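Local coordinates for protein carboxylic ester hydrolase (Aspergillus niger, PDB 7K4O) that hydrolyses ester bonds of tannins, probably as a serine esterase of the alpha/beta-hydrolase clan that releases gallic acid, at residues T496-A500 and N511-C515; T36-N42 and I55-T61; H222-N226 and L347-G353. All coordinates share one frame; numbering follows the deposited sequence.

Contact 1. Residues T496-A500 and N511-C515. With NAG (2-acetamido-2-deoxy-beta-D-glucopyranose), chain B.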
loop_
_atom_site.group_PDB
_atom_site.type_symbol
_atom_site.label_atom_id
_atom_site.label_comp_id
_atom_site.label_asym_id
_atom_site.label_seq_id
_atom_site.Cartn_x
_atom_site.Cartn_y
_atom_site.Cartn_z
ATOM N N THR A 496 11.386 -11.439 14.340
ATOM C CA THR A 496 10.561 -11.282 15.556
ATOM C C THR A 496 9.999 -9.866 15.644
ATOM O O THR A 496 8.754 -9.692 15.805
ATOM C CB THR A 496 11.415 -11.658 16.769
ATOM O OG1 THR A 496 11.958 -12.952 16.499
ATOM C CG2 THR A 496 10.607 -11.709 18.029
ATOM N N THR A 497 10.857 -8.871 15.611
ATOM C CA THR A 497 10.467 -7.468 15.392
ATOM C C THR A 497 10.929 -7.088 13.989
ATOM O O THR A 497 11.883 -7.707 13.460
ATOM C CB THR A 497 11.043 -6.531 16.458
ATOM O OG1 THR A 497 12.468 -6.704 16.451
ATOM C CG2 THR A 497 10.435 -6.819 17.806
ATOM N N LEU A 498 10.310 -6.084 13.379
ATOM C CA LEU A 498 10.763 -5.606 12.065
ATOM C C LEU A 498 11.744 -4.443 12.245
ATOM O O LEU A 498 11.440 -3.497 12.995
ATOM C CB LEU A 498 9.569 -5.178 11.211
ATOM C CG LEU A 498 9.919 -4.738 9.785
ATOM C CD1 LEU A 498 10.574 -5.890 9.045
ATOM C CD2 LEU A 498 8.642 -4.296 9.050
ATOM N N ASN A 499 12.898 -4.564 11.601
ATOM C CA ASN A 499 13.945 -3.535 11.668
ATOM C C ASN A 499 13.385 -2.209 11.182
ATOM O O ASN A 499 12.678 -2.178 10.142
ATOM C CB ASN A 499 15.131 -3.971 10.819
ATOM C CG ASN A 499 16.430 -3.349 11.255
ATOM O OD1 ASN A 499 16.680 -3.203 12.471
ATOM N ND2 ASN A 499 17.225 -2.996 10.260
ATOM N N ALA A 500 13.747 -1.096 11.818
ATOM C CA ALA A 500 13.313 0.235 11.379
ATOM C C ALA A 500 14.355 1.308 11.681
ATOM O O ALA A 500 15.274 1.069 12.499
ATOM C CB ALA A 500 11.990 0.568 12.000
ATOM N N ASN A 511 18.262 3.460 15.136
ATOM C CA ASN A 511 17.548 2.184 14.974
ATOM C C ASN A 511 16.348 2.120 15.899
ATOM O O ASN A 511 16.410 2.626 17.017
ATOM C CB ASN A 511 18.476 1.012 15.226
ATOM C CG ASN A 511 17.804 -0.307 14.895
ATOM O OD1 ASN A 511 17.382 -1.024 15.805
ATOM N ND2 ASN A 511 17.647 -0.595 13.599
ATOM N N GLN A 512 15.277 1.484 15.430
ATOM C CA GLN A 512 14.125 1.054 16.252
ATOM C C GLN A 512 13.592 -0.273 15.721
ATOM O O GLN A 512 13.938 -0.668 14.594
ATOM C CB GLN A 512 13.001 2.089 16.219
ATOM C CG GLN A 512 13.243 3.232 17.198
ATOM C CD GLN A 512 12.037 4.134 17.367
ATOM O OE1 GLN A 512 10.887 3.704 17.344
ATOM N NE2 GLN A 512 12.323 5.414 17.515
ATOM N N GLN A 513 12.878 -0.962 16.575
ATOM C CA GLN A 513 12.237 -2.231 16.245
ATOM C C GLN A 513 10.718 -2.031 16.236
ATOM O O GLN A 513 10.199 -1.315 17.104
ATOM C CB GLN A 513 12.694 -3.299 17.207
ATOM C CG GLN A 513 14.209 -3.597 17.120
ATOM C CD GLN A 513 14.611 -4.033 15.726
ATOM O OE1 GLN A 513 13.978 -4.913 15.164
ATOM N NE2 GLN A 513 15.679 -3.453 15.190
ATOM N N LEU A 514 10.025 -2.764 15.360
ATOM C CA LEU A 514 8.524 -2.746 15.312
ATOM C C LEU A 514 7.964 -4.070 15.768
ATOM O O LEU A 514 8.402 -5.152 15.315
ATOM C CB LEU A 514 8.077 -2.397 13.893
ATOM C CG LEU A 514 8.680 -1.196 13.206
ATOM C CD1 LEU A 514 8.157 -1.087 11.769
ATOM C CD2 LEU A 514 8.371 0.091 13.952
ATOM N N CYS A 515 7.024 -4.027 16.722
ATOM C CA CYS A 515 6.306 -5.201 17.258
ATOM C C CYS A 515 5.433 -5.840 16.166
ATOM O O CYS A 515 4.850 -5.095 15.343
ATOM C CB CYS A 515 5.408 -4.813 18.437
ATOM S SG CYS A 515 6.377 -4.180 19.839
HETATM C C1 NAG B . 18.521 -2.424 10.551
HETATM C C2 NAG B . 19.547 -2.977 9.607
HETATM C C3 NAG B . 20.923 -2.395 9.966
HETATM C C4 NAG B . 20.854 -0.869 9.965
HETATM C C5 NAG B . 19.744 -0.447 10.919
HETATM C C6 NAG B . 19.530 1.067 10.967
HETATM C C7 NAG B . 19.198 -5.147 8.664
HETATM C C8 NAG B . 19.163 -6.605 8.681
HETATM N N2 NAG B . 19.559 -4.395 9.710
HETATM O O3 NAG B . 21.871 -2.815 8.972
HETATM O O4 NAG B . 22.140 -0.410 10.468
HETATM O O5 NAG B . 18.518 -1.031 10.468
HETATM O O6 NAG B . 18.461 1.384 11.808
HETATM O O7 NAG B . 18.908 -4.676 7.609
#

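Contact 2. Residues T36-N42 and I55-T61. With NA (sodium ion), chain R; NAG (2-acetamido-2-deoxy-beta-D-glucopyranose), chain C; NAG (2-acetamido-2-deoxy-beta-D-glucopyranose), chain F.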
loop_
_atom_site.group_PDB
_atom_site.type_symbol
_atom_site.label_atom_id
_atom_site.label_comp_id
_atom_site.label_asym_id
_atom_site.label_seq_id
_atom_site.Cartn_x
_atom_site.Cartn_y
_atom_site.Cartn_z
ATOM N N THR A 36 15.727 -3.318 -26.107
ATOM C CA THR A 36 16.690 -2.226 -25.862
ATOM C C THR A 36 17.561 -2.643 -24.684
ATOM O O THR A 36 17.050 -3.279 -23.734
ATOM C CB THR A 36 16.027 -0.877 -25.582
ATOM O OG1 THR A 36 15.313 -0.917 -24.336
ATOM C CG2 THR A 36 15.094 -0.465 -26.702
ATOM N N THR A 37 18.826 -2.256 -24.721
ATOM C CA THR A 37 19.771 -2.471 -23.597
ATOM C C THR A 37 20.573 -1.194 -23.419
ATOM O O THR A 37 20.941 -0.557 -24.427
ATOM C CB THR A 37 20.699 -3.679 -23.802
ATOM O OG1 THR A 37 21.436 -3.483 -25.017
ATOM C CG2 THR A 37 19.929 -4.983 -23.870
ATOM N N GLU A 38 20.832 -0.860 -22.203
ATOM C CA GLU A 38 21.596 0.339 -21.849
ATOM C C GLU A 38 22.344 0.128 -20.541
ATOM O O GLU A 38 21.741 -0.162 -19.499
ATOM C CB GLU A 38 20.629 1.496 -21.734
ATOM C CG GLU A 38 21.335 2.712 -21.333
ATOM C CD GLU A 38 20.432 3.913 -21.204
ATOM O OE1 GLU A 38 19.201 3.771 -21.054
ATOM O OE2 GLU A 38 21.015 4.973 -21.221
ATOM N N VAL A 39 23.665 0.289 -20.564
ATOM C CA VAL A 39 24.480 0.306 -19.331
ATOM C C VAL A 39 24.250 1.565 -18.527
ATOM O O VAL A 39 24.337 2.676 -19.101
ATOM C CB VAL A 39 25.981 0.126 -19.625
ATOM C CG1 VAL A 39 26.793 0.296 -18.372
ATOM C CG2 VAL A 39 26.249 -1.204 -20.283
ATOM N N VAL A 40 24.000 1.428 -17.254
ATOM C CA VAL A 40 23.928 2.548 -16.273
ATOM C C VAL A 40 25.000 2.341 -15.230
ATOM O O VAL A 40 25.038 1.278 -14.582
ATOM C CB VAL A 40 22.558 2.661 -15.604
ATOM C CG1 VAL A 40 22.520 3.789 -14.592
ATOM C CG2 VAL A 40 21.493 2.802 -16.681
ATOM N N THR A 41 25.894 3.313 -15.113
ATOM C CA THR A 41 27.064 3.210 -14.230
ATOM C C THR A 41 27.007 4.256 -13.127
ATOM O O THR A 41 26.663 5.431 -13.410
ATOM C CB THR A 41 28.332 3.394 -15.076
ATOM O OG1 THR A 41 28.323 2.426 -16.116
ATOM C CG2 THR A 41 29.570 3.318 -14.215
ATOM N N ASN A 42 27.318 3.853 -11.908
ATOM C CA ASN A 42 27.464 4.727 -10.731
ATOM C C ASN A 42 26.222 5.576 -10.512
ATOM O O ASN A 42 26.342 6.806 -10.302
ATOM C CB ASN A 42 28.699 5.626 -10.814
ATOM C CG ASN A 42 29.976 4.823 -10.755
ATOM O OD1 ASN A 42 29.947 3.610 -10.608
ATOM N ND2 ASN A 42 31.117 5.501 -10.861
ATOM N N ILE A 55 24.707 2.159 -7.644
ATOM C CA ILE A 55 24.475 0.873 -8.379
ATOM C C ILE A 55 24.910 0.970 -9.824
ATOM O O ILE A 55 24.917 2.060 -10.425
ATOM C CB ILE A 55 23.007 0.402 -8.262
ATOM C CG1 ILE A 55 22.048 1.436 -8.811
ATOM C CG2 ILE A 55 22.707 0.098 -6.817
ATOM C CD1 ILE A 55 20.595 0.978 -8.821
ATOM N N ASN A 56 25.244 -0.191 -10.393
ATOM C CA ASN A 56 25.509 -0.373 -11.826
ATOM C C ASN A 56 24.518 -1.427 -12.329
ATOM O O ASN A 56 24.311 -2.427 -11.591
ATOM C CB ASN A 56 26.922 -0.923 -12.081
ATOM C CG ASN A 56 27.968 -0.062 -11.400
ATOM O OD1 ASN A 56 28.038 1.125 -11.622
ATOM N ND2 ASN A 56 28.781 -0.659 -10.556
ATOM N N TYR A 57 23.990 -1.258 -13.527
ATOM C CA TYR A 57 23.047 -2.255 -14.094
ATOM C C TYR A 57 22.891 -2.095 -15.574
ATOM O O TYR A 57 23.296 -1.085 -16.180
ATOM C CB TYR A 57 21.702 -2.152 -13.345
ATOM C CG TYR A 57 21.029 -0.808 -13.407
ATOM C CD1 TYR A 57 21.322 0.165 -12.473
ATOM C CD2 TYR A 57 20.128 -0.508 -14.424
ATOM C CE1 TYR A 57 20.725 1.422 -12.522
ATOM C CE2 TYR A 57 19.522 0.740 -14.477
ATOM C CZ TYR A 57 19.839 1.699 -13.547
ATOM O OH TYR A 57 19.228 2.926 -13.647
ATOM N N CYS A 58 22.265 -3.092 -16.159
ATOM C CA CYS A 58 21.791 -3.119 -17.530
ATOM C C CYS A 58 20.313 -2.799 -17.525
ATOM O O CYS A 58 19.534 -3.626 -16.991
ATOM C CB CYS A 58 22.029 -4.461 -18.169
ATOM S SG CYS A 58 21.606 -4.465 -19.914
ATOM N N ASN A 59 19.946 -1.676 -18.116
ATOM C CA ASN A 59 18.516 -1.318 -18.270
ATOM C C ASN A 59 17.999 -1.982 -19.532
ATOM O O ASN A 59 18.370 -1.559 -20.664
ATOM C CB ASN A 59 18.373 0.196 -18.291
ATOM C CG ASN A 59 17.016 0.696 -18.743
ATOM O OD1 ASN A 59 16.028 -0.007 -18.568
ATOM N ND2 ASN A 59 16.987 1.869 -19.414
ATOM N N VAL A 60 17.051 -2.917 -19.397
ATOM C CA VAL A 60 16.474 -3.698 -20.515
ATOM C C VAL A 60 15.002 -3.290 -20.678
ATOM O O VAL A 60 14.277 -3.255 -19.676
ATOM C CB VAL A 60 16.536 -5.211 -20.250
ATOM C CG1 VAL A 60 15.875 -5.994 -21.358
ATOM C CG2 VAL A 60 17.995 -5.644 -20.075
ATOM N N THR A 61 14.582 -3.043 -21.898
ATOM C CA THR A 61 13.120 -3.016 -22.185
ATOM C C THR A 61 12.809 -3.909 -23.360
ATOM O O THR A 61 13.639 -4.147 -24.241
ATOM C CB THR A 61 12.493 -1.628 -22.397
ATOM O OG1 THR A 61 12.784 -1.169 -23.725
ATOM C CG2 THR A 61 12.875 -0.644 -21.330
HETATM NA NA NA R . 22.331 -1.514 -26.458
HETATM C C1 NAG C . 15.728 2.457 -19.844
HETATM C C2 NAG C . 15.748 3.945 -19.519
HETATM C C3 NAG C . 14.466 4.553 -20.096
HETATM C C4 NAG C . 14.343 4.250 -21.518
HETATM C C5 NAG C . 14.443 2.746 -21.778
HETATM C C6 NAG C . 14.407 2.331 -23.209
HETATM C C7 NAG C . 17.028 4.483 -17.508
HETATM C C8 NAG C . 16.937 4.769 -16.098
HETATM N N2 NAG C . 15.823 4.201 -18.117
HETATM O O3 NAG C . 14.495 5.944 -19.831
HETATM O O4 NAG C . 13.021 4.614 -21.911
HETATM O O5 NAG C . 15.657 2.253 -21.211
HETATM O O6 NAG C . 15.326 3.028 -24.057
HETATM O O7 NAG C . 18.080 4.444 -18.123
HETATM C C1 NAG F . 32.416 4.849 -10.854
HETATM C C2 NAG F . 33.404 5.649 -11.749
HETATM C C3 NAG F . 34.794 5.069 -11.648
HETATM C C4 NAG F . 35.184 5.009 -10.209
HETATM C C5 NAG F . 34.110 4.260 -9.373
HETATM C C6 NAG F . 34.464 4.181 -7.882
HETATM C C7 NAG F . 32.261 6.629 -13.671
HETATM C C8 NAG F . 31.742 6.357 -15.017
HETATM N N2 NAG F . 32.975 5.622 -13.140
HETATM O O3 NAG F . 35.621 5.908 -12.430
HETATM O O4 NAG F . 36.381 4.189 -10.220
HETATM O O5 NAG F . 32.883 4.950 -9.500
HETATM O O6 NAG F . 34.507 5.521 -7.347
HETATM O O7 NAG F . 32.011 7.669 -13.066
HETATM O O HOH W 1 17.063 -0.046 -22.509
HETATM O O HOH W 2 19.653 -1.173 -27.285
HETATM O O HOH W 3 23.233 -3.565 -27.918
HETATM O O HOH W 4 23.976 -1.729 -24.328
#

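Contact 3. Residues H222-N226 and L347-G353. With GDE (3,4,5-trihydroxybenzoic acid), chain J.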
loop_
_atom_site.group_PDB
_atom_site.type_symbol
_atom_site.label_atom_id
_atom_site.label_comp_id
_atom_site.label_asym_id
_atom_site.label_seq_id
_atom_site.Cartn_x
_atom_site.Cartn_y
_atom_site.Cartn_z
ATOM N N HIS A 222 -13.276 6.929 0.824
ATOM C CA HIS A 222 -12.632 8.224 0.542
ATOM C C HIS A 222 -13.703 9.345 0.446
ATOM O O HIS A 222 -13.311 10.503 0.562
ATOM C CB HIS A 222 -11.805 8.185 -0.719
ATOM C CG HIS A 222 -10.402 7.695 -0.520
ATOM N ND1 HIS A 222 -9.492 8.416 0.247
ATOM C CD2 HIS A 222 -9.746 6.596 -1.010
ATOM C CE1 HIS A 222 -8.308 7.805 0.175
ATOM N NE2 HIS A 222 -8.440 6.662 -0.582
ATOM N N LEU A 223 -14.968 8.980 0.235
ATOM C CA LEU A 223 -16.084 9.975 0.133
ATOM C C LEU A 223 -16.706 10.142 1.506
ATOM O O LEU A 223 -17.548 11.021 1.625
ATOM C CB LEU A 223 -17.128 9.505 -0.890
ATOM C CG LEU A 223 -16.689 9.482 -2.338
ATOM C CD1 LEU A 223 -17.826 8.991 -3.263
ATOM C CD2 LEU A 223 -16.199 10.817 -2.822
ATOM N N TYR A 224 -16.365 9.317 2.508
ATOM C CA TYR A 224 -17.080 9.339 3.807
ATOM C C TYR A 224 -16.972 10.734 4.479
ATOM O O TYR A 224 -18.012 11.337 4.857
ATOM C CB TYR A 224 -16.586 8.263 4.749
ATOM C CG TYR A 224 -17.263 8.261 6.082
ATOM C CD1 TYR A 224 -18.645 8.330 6.189
ATOM C CD2 TYR A 224 -16.522 8.270 7.246
ATOM C CE1 TYR A 224 -19.255 8.387 7.431
ATOM C CE2 TYR A 224 -17.125 8.303 8.486
ATOM C CZ TYR A 224 -18.499 8.418 8.585
ATOM O OH TYR A 224 -19.095 8.431 9.839
ATOM N N SER A 225 -15.775 11.268 4.652
ATOM C CA SER A 225 -15.579 12.612 5.257
ATOM C C SER A 225 -16.436 13.672 4.526
ATOM O O SER A 225 -17.082 14.488 5.207
ATOM C CB SER A 225 -14.148 12.998 5.240
ATOM O OG SER A 225 -13.417 12.188 6.141
ATOM N N ASN A 226 -16.418 13.689 3.208
ATOM C CA ASN A 226 -17.254 14.598 2.386
ATOM C C ASN A 226 -18.727 14.446 2.795
ATOM O O ASN A 226 -19.433 15.493 2.973
ATOM C CB ASN A 226 -17.152 14.302 0.900
ATOM C CG ASN A 226 -15.875 14.691 0.199
ATOM O OD1 ASN A 226 -15.540 14.077 -0.819
ATOM N ND2 ASN A 226 -15.174 15.701 0.686
ATOM N N LEU A 347 -17.576 22.233 0.257
ATOM C CA LEU A 347 -17.287 20.837 -0.153
ATOM C C LEU A 347 -16.150 20.818 -1.177
ATOM O O LEU A 347 -16.153 21.585 -2.149
ATOM C CB LEU A 347 -18.589 20.255 -0.702
ATOM C CG LEU A 347 -18.507 18.855 -1.299
ATOM C CD1 LEU A 347 -18.129 17.865 -0.211
ATOM C CD2 LEU A 347 -19.845 18.470 -1.902
ATOM N N ASP A 348 -15.209 19.895 -0.987
ATOM C CA ASP A 348 -14.137 19.603 -1.964
ATOM C C ASP A 348 -14.106 18.081 -2.175
ATOM O O ASP A 348 -13.584 17.389 -1.278
ATOM C CB ASP A 348 -12.803 20.135 -1.448
ATOM C CG ASP A 348 -11.692 20.061 -2.481
ATOM O OD1 ASP A 348 -11.943 19.563 -3.604
ATOM O OD2 ASP A 348 -10.576 20.512 -2.150
ATOM N N ILE A 349 -14.722 17.601 -3.253
ATOM C CA ILE A 349 -14.970 16.139 -3.444
ATOM C C ILE A 349 -13.624 15.423 -3.531
ATOM O O ILE A 349 -12.802 15.805 -4.379
ATOM C CB ILE A 349 -15.850 15.872 -4.675
ATOM C CG1 ILE A 349 -17.232 16.486 -4.463
ATOM C CG2 ILE A 349 -15.956 14.366 -4.905
ATOM C CD1 ILE A 349 -18.083 16.540 -5.693
ATOM N N ASP A 350 -13.431 14.424 -2.682
ATOM C CA ASP A 350 -12.174 13.649 -2.681
ATOM C C ASP A 350 -11.931 13.001 -4.049
ATOM O O ASP A 350 -12.799 12.279 -4.544
ATOM C CB ASP A 350 -12.225 12.608 -1.588
ATOM C CG ASP A 350 -10.890 11.912 -1.483
ATOM O OD1 ASP A 350 -10.035 12.429 -0.778
ATOM O OD2 ASP A 350 -10.707 10.917 -2.199
ATOM N N GLN A 351 -10.738 13.208 -4.592
ATOM C CA GLN A 351 -10.358 12.787 -5.956
ATOM C C GLN A 351 -10.388 11.239 -6.043
ATOM O O GLN A 351 -10.886 10.743 -7.051
ATOM C CB GLN A 351 -8.987 13.355 -6.319
ATOM C CG GLN A 351 -8.664 13.275 -7.816
ATOM C CD GLN A 351 -8.228 11.910 -8.334
ATOM O OE1 GLN A 351 -7.616 11.117 -7.628
ATOM N NE2 GLN A 351 -8.560 11.607 -9.584
ATOM N N LEU A 352 -9.795 10.522 -5.101
ATOM C CA LEU A 352 -9.700 9.046 -5.238
ATOM C C LEU A 352 -11.092 8.440 -5.107
ATOM O O LEU A 352 -11.433 7.519 -5.853
ATOM C CB LEU A 352 -8.755 8.468 -4.183
ATOM C CG LEU A 352 -7.275 8.500 -4.570
ATOM C CD1 LEU A 352 -6.437 8.123 -3.377
ATOM C CD2 LEU A 352 -6.961 7.553 -5.729
ATOM N N GLY A 353 -11.893 8.929 -4.168
ATOM C CA GLY A 353 -13.244 8.401 -4.010
ATOM C C GLY A 353 -14.098 8.702 -5.227
ATOM O O GLY A 353 -14.792 7.800 -5.734
HETATM O OAA GDE J . -1.415 3.941 -4.321
HETATM O OAB GDE J . -1.382 5.743 -3.037
HETATM O OAC GDE J . -6.447 2.940 -4.701
HETATM O OAD GDE J . -5.965 5.614 -0.771
HETATM O OAE GDE J . -7.517 4.199 -2.425
HETATM C CAF GDE J . -4.226 3.845 -4.137
HETATM C CAG GDE J . -3.977 5.212 -2.130
HETATM C CAH GDE J . -1.996 4.781 -3.569
HETATM C CAI GDE J . -5.595 3.699 -3.865
HETATM C CAJ GDE J . -5.368 5.096 -1.874
HETATM C CAK GDE J . -3.475 4.642 -3.289
HETATM C CAL GDE J . -6.135 4.334 -2.714
#

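Contact 1. Residues T496-A500 and N511-C515
Asn511 opens the second strand of an antiparallel beta hairpin, 498-502 with 511-514, and meets the first strand at its glycosylated residue. Asn511 ND2 donates to Asn499 OD1 at 3.0 Å, from above the carbonyl plane of Asn499, while its other proton serves O6 of the N-acetylglucosamine, 2.8 Å from that ND2. Because the sugar is joined through C1 to Asn499 ND2, one amide nitrogen holds both glycan and attachment residue. Gln512 forms a hydrogen-bonded pair with Ala500: Gln512 N donates to Ala500 O, while the return bond from Ala500 N to Gln512 O is weak. At Gln513, a non-hydrogen-bonded partner of Asn499, the side chain supplies the link. Bent at chi2 (-58°), it brings NE2 into the carbonyl plane of Asn499 OD1 at 2.9 Å, so two donors fix the rotation of the glycosylated amide. The same NE2 donates to Asn511 OD1 at 3.0 Å, and Gln513 OE1 accepts from Thr497 OG1 at 2.7 Å. Leu514 shares the other face with Leu498 and Ala500; Leu514 and Ala500 rest on Pro476, and Leu514 CG is 3.9 Å from Ala500 CB. Cys515, disulfide-bonded to Cys532, brings its CA to 4.5 Å from Thr497 CG2.

Contact 2. Residues T36-N42 and I55-T61
Thr36 and Thr61 are joined through their backbones in both directions, with Thr36 N 2.9 Å from Thr61 O, and the same exchange recurs between Val40 and Tyr57. Glu38 and Asn59 repeat it less evenly: Asn59 N reaches Glu38 O at 2.7 Å, but the bond from Glu38 N is weak. Side-chain hydrogen bonds reinforce both ends. The hydroxyls of Thr36 and Thr61 approach to 2.6 Å between their OG1 atoms, and a water lies within hydrogen-bonding distance of Thr36 OG1, Asn59 O and the Asn59-linked sugar's ring oxygen. Where the first strand turns, Asn42 N donates to the side-chain oxygen of Asn56, 2.8 Å from OD1, nearly in line with its C=O. These bonds belong to a long antiparallel hairpin, 28-47 with 50-66, that forms one margin of the large mixed sheet. Its apolar contact is a CH-pi interaction: Tyr57, with CG between backbone N and carbonyl carbon (chi1 59°), lays its ring beside Val40, whose CB sits over one face 3.7 Å from the centroid. The ring stacks with Trp79. Asn42 and Asn59 carry N-linked glycans, and Cys58 is disulfide-bonded to Cys10. Glu38 OE2 ligates zinc, while its OE1 takes a weak bond from Asn59 ND2. Thr37, whose OG1 hydrogen-bonds Asp12, chelates sodium through O and OG1, each 2.6 Å from the ion; three waters supply the other ligands seen.

Contact 3. Residues H222-N226 and L347-G353
His222 carries its ring with CG anti to the carbonyl carbon (chi1 -86°), and Asp350 swings its carboxylate anti to the backbone nitrogen (chi1 -174°), so that the two flat groups come together with planes only 6° apart. Contact is made at the root of the histidine: Asp350 OD2 lies 3.3 Å from His222 CB. That oxygen also caps the helix 351-361, accepting from Gly353 N at 3.0 Å through its anti lone pair, as befits an N-cap aspartate. Gly353, having no side chain, lets the backbones draw close, with its CA 4.6 Å from that of His222. Leu223 CD2 packs against the backbone of Gly353 and reaches Ile349 CG2.

Further along the segment, Asn226 grips the loop leading into the cap. Its OD1 offers a lone pair to Asp350 N at 2.8 Å, while its ND2 donates to Asp348 O at 3.0 Å from above that carbonyl plane. The amide is thereby held at both ends.

Both segments belong to the long insertion between sheet strands 205-209 and 410-416, where a lid domain is expected in this family. On the pocket side Leu352 CB rests over one face of the imidazole, 4.0 Å from its centroid, and Leu352 CD1 touches the bound gallic acid. The ring meets the ligand at its edge: His222 NE2 is hydrogen-bonded to OAD at 2.7 Å and donates to OAE at 3.2 Å, while ND1 is hydrogen-bonded to Asp333. With one ring nitrogen anchored to Asp333 and one face backed by leucine, the imidazole grips two adjacent phenolic hydroxyls of the gallic acid, consistent with a role in binding polyhydroxylated aromatic rings such as the galloyl group.

Of the three, contact 3 alone contributes residues to the gallic acid pocket, which also includes Ser186 and His465, probable members of a serine hydrolase triad. Contact 1 lies across the chain's centre from contact 3; the centres of the two are about 34 Å apart and their nearest atoms about 22 Å. Contact 2 is more remote: the centres of contacts 2 and 3 are about 42 Å apart and their nearest atoms about 27 Å. Contacts 1 and 2 are both glycosylated hairpins, yet they belong to different sheets and stay about 18 Å apart at their nearest atoms. In sequence the three follow in series, contact 2 first, then contact 3, then contact 1.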